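Local coordinates for syndapin (Drosophila melanogaster, PDB 3I2W), which binds phospholipid membranes as a homodimer through its F-BAR domain and probably acts in endocytosis and the internalization of plasma membrane proteins, at the interface of chains A and B. Residues are numbered along the deposited sequence; one frame, centred on the assembly and turned at random. Chains: chain A/B, Syndapin.

The interface of chains A and B. Residues chain A 5-6, 130, 134, 204, 207-208; chain B 281, 283-284.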
loop_
_atom_site.group_PDB
_atom_site.type_symbol
_atom_site.label_atom_id
_atom_site.label_comp_id
_atom_site.label_asym_id
_atom_site.label_seq_id
_atom_site.Cartn_x
_atom_site.Cartn_y
_atom_site.Cartn_z
ATOM N N TRP A 5 46.620 26.194 8.472
ATOM C CA TRP A 5 48.057 26.263 8.483
ATOM C C TRP A 5 48.685 26.364 9.888
ATOM O O TRP A 5 49.866 26.097 10.069
ATOM C CB TRP A 5 48.483 27.417 7.632
ATOM C CG TRP A 5 48.312 27.187 6.218
ATOM C CD1 TRP A 5 47.408 27.787 5.432
ATOM C CD2 TRP A 5 49.095 26.330 5.359
ATOM N NE1 TRP A 5 47.562 27.391 4.131
ATOM C CE2 TRP A 5 48.590 26.491 4.053
ATOM C CE3 TRP A 5 50.198 25.477 5.559
ATOM C CZ2 TRP A 5 49.111 25.805 2.948
ATOM C CZ3 TRP A 5 50.716 24.784 4.462
ATOM C CH2 TRP A 5 50.178 24.960 3.170
ATOM N N GLU A 6 47.875 26.775 10.856
ATOM C CA GLU A 6 48.244 26.864 12.257
ATOM C C GLU A 6 48.334 25.478 12.804
ATOM O O GLU A 6 47.625 24.596 12.338
ATOM C CB GLU A 6 47.132 27.568 12.997
ATOM C CG GLU A 6 46.803 28.883 12.412
ATOM C CD GLU A 6 47.400 29.988 13.203
ATOM O OE1 GLU A 6 48.575 29.861 13.568
ATOM O OE2 GLU A 6 46.686 30.979 13.497
ATOM N N TRP A 130 58.537 22.682 11.675
ATOM C CA TRP A 130 58.038 24.036 11.642
ATOM C C TRP A 130 57.479 24.497 12.975
ATOM O O TRP A 130 57.577 25.670 13.345
ATOM C CB TRP A 130 56.955 24.104 10.562
ATOM C CG TRP A 130 56.412 25.433 10.287
ATOM C CD1 TRP A 130 56.893 26.342 9.422
ATOM C CD2 TRP A 130 55.259 26.015 10.888
ATOM N NE1 TRP A 130 56.125 27.488 9.463
ATOM C CE2 TRP A 130 55.102 27.287 10.346
ATOM C CE3 TRP A 130 54.332 25.567 11.832
ATOM C CZ2 TRP A 130 54.052 28.108 10.692
ATOM C CZ3 TRP A 130 53.311 26.378 12.193
ATOM C CH2 TRP A 130 53.175 27.647 11.642
ATOM N N LEU A 134 58.342 27.492 15.485
ATOM C CA LEU A 134 57.325 28.448 15.857
ATOM C C LEU A 134 57.413 28.600 17.337
ATOM O O LEU A 134 57.076 29.663 17.869
ATOM C CB LEU A 134 55.923 27.997 15.449
ATOM C CG LEU A 134 54.927 29.118 15.760
ATOM C CD1 LEU A 134 54.361 29.815 14.505
ATOM C CD2 LEU A 134 53.811 28.599 16.690
ATOM N N ASN A 204 59.214 27.996 5.810
ATOM C CA ASN A 204 57.897 28.080 5.222
ATOM C C ASN A 204 57.763 27.362 3.922
ATOM O O ASN A 204 57.099 26.335 3.881
ATOM C CB ASN A 204 57.451 29.539 5.150
ATOM C CG ASN A 204 57.439 30.178 6.520
ATOM O OD1 ASN A 204 57.457 29.471 7.549
ATOM N ND2 ASN A 204 57.434 31.498 6.558
ATOM N N TYR A 207 57.636 23.689 4.623
ATOM C CA TYR A 207 56.433 23.331 5.277
ATOM C C TYR A 207 55.258 23.421 4.244
ATOM O O TYR A 207 54.631 22.416 3.904
ATOM C CB TYR A 207 56.298 24.292 6.404
ATOM C CG TYR A 207 55.057 24.244 7.170
ATOM C CD1 TYR A 207 54.594 23.067 7.683
ATOM C CD2 TYR A 207 54.369 25.405 7.431
ATOM C CE1 TYR A 207 53.500 23.035 8.429
ATOM C CE2 TYR A 207 53.248 25.401 8.181
ATOM C CZ TYR A 207 52.798 24.196 8.690
ATOM O OH TYR A 207 51.637 24.135 9.467
ATOM N N ILE A 208 54.999 24.594 3.675
ATOM C CA ILE A 208 54.078 24.629 2.603
ATOM C C ILE A 208 54.161 23.385 1.735
ATOM O O ILE A 208 53.156 22.776 1.440
ATOM C CB ILE A 208 54.269 25.813 1.774
ATOM C CG1 ILE A 208 54.213 27.004 2.699
ATOM C CG2 ILE A 208 53.138 25.868 0.739
ATOM C CD1 ILE A 208 54.113 28.306 2.034
HETATM N N MSE B 281 47.244 32.245 5.691
HETATM C CA MSE B 281 47.993 32.195 6.907
HETATM C C MSE B 281 48.779 33.449 6.837
HETATM O O MSE B 281 49.346 33.753 5.790
HETATM C CB MSE B 281 48.957 31.055 6.888
HETATM C CG MSE B 281 49.809 30.928 8.136
HETATM SE SE MSE B 281 48.849 30.744 9.590
HETATM C CE MSE B 281 50.054 29.884 10.526
ATOM N N TRP B 283 52.123 34.462 8.327
ATOM C CA TRP B 283 53.239 33.860 8.953
ATOM C C TRP B 283 53.737 34.722 10.115
ATOM O O TRP B 283 53.315 35.864 10.254
ATOM C CB TRP B 283 54.237 33.682 7.825
ATOM C CG TRP B 283 53.548 32.929 6.730
ATOM C CD1 TRP B 283 52.965 33.445 5.627
ATOM C CD2 TRP B 283 53.276 31.516 6.704
ATOM N NE1 TRP B 283 52.392 32.443 4.881
ATOM C CE2 TRP B 283 52.563 31.252 5.526
ATOM C CE3 TRP B 283 53.585 30.445 7.563
ATOM C CZ2 TRP B 283 52.181 29.980 5.167
ATOM C CZ3 TRP B 283 53.193 29.196 7.215
ATOM C CH2 TRP B 283 52.502 28.966 6.021
ATOM N N PRO B 284 54.609 34.193 10.985
ATOM C CA PRO B 284 54.999 35.130 12.025
ATOM C C PRO B 284 55.870 36.274 11.533
ATOM O O PRO B 284 56.741 36.072 10.694
ATOM C CB PRO B 284 55.791 34.266 12.994
ATOM C CG PRO B 284 56.060 32.991 12.285
ATOM C CD PRO B 284 54.975 32.812 11.328
HETATM O O HOH W 1 57.197 33.586 8.898
#
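The extended C-terminal loop of chain B, carrying B:Met281, B:Trp283 and B:Pro284, lies across chain A where helices 114-149 and 185-240 run beside the N-terminal loop of A:Trp5 and A:Glu6. B:Trp283 inserts its six-membered ring, an apolar plate wide enough to touch all three segments. Its CZ3 meets CZ2 of A:Trp130 at 3.7 Å, the side chains crossing at about a right angle, and meets CE2 of A:Tyr207 edge to edge. Its CH2 sits 4.0 Å above the A:Trp5 ring plane, toward the rim. CD1 of A:Ile208 touches CZ2 of B:Trp283. The amide of A:Asn204 lies over one indole face, tilted 30° from it. Over the opposite face lies CG of B:Met281 (selenomethionine for the native methionine), anti to its backbone N (chi1 179°); this long, unbranched chain bends at chi2, turning SE and CE toward A:Glu6. Its CB meets CB of A:Trp5 at 3.7 Å.

Polar bonds within chain A fix the surface that receives the loop. NE1 of A:Trp130 donates to OD1 of A:Asn204 at 3.1 Å, and OH of A:Tyr207 to the backbone O of A:Trp5 at 2.7 Å. CE2 of A:Tyr207 lies 3.3 Å above the A:Trp130 ring centre. An alanine at A:Trp130 would probably open a gap beside B:Trp283 and leave A:Asn204 OD1 and A:Tyr207 without their indole partner. Water joins A:Asn204 ND2 to B:Pro284 O. Repeated by two-fold symmetry, this packing probably helps clasp the F-BAR homodimer together.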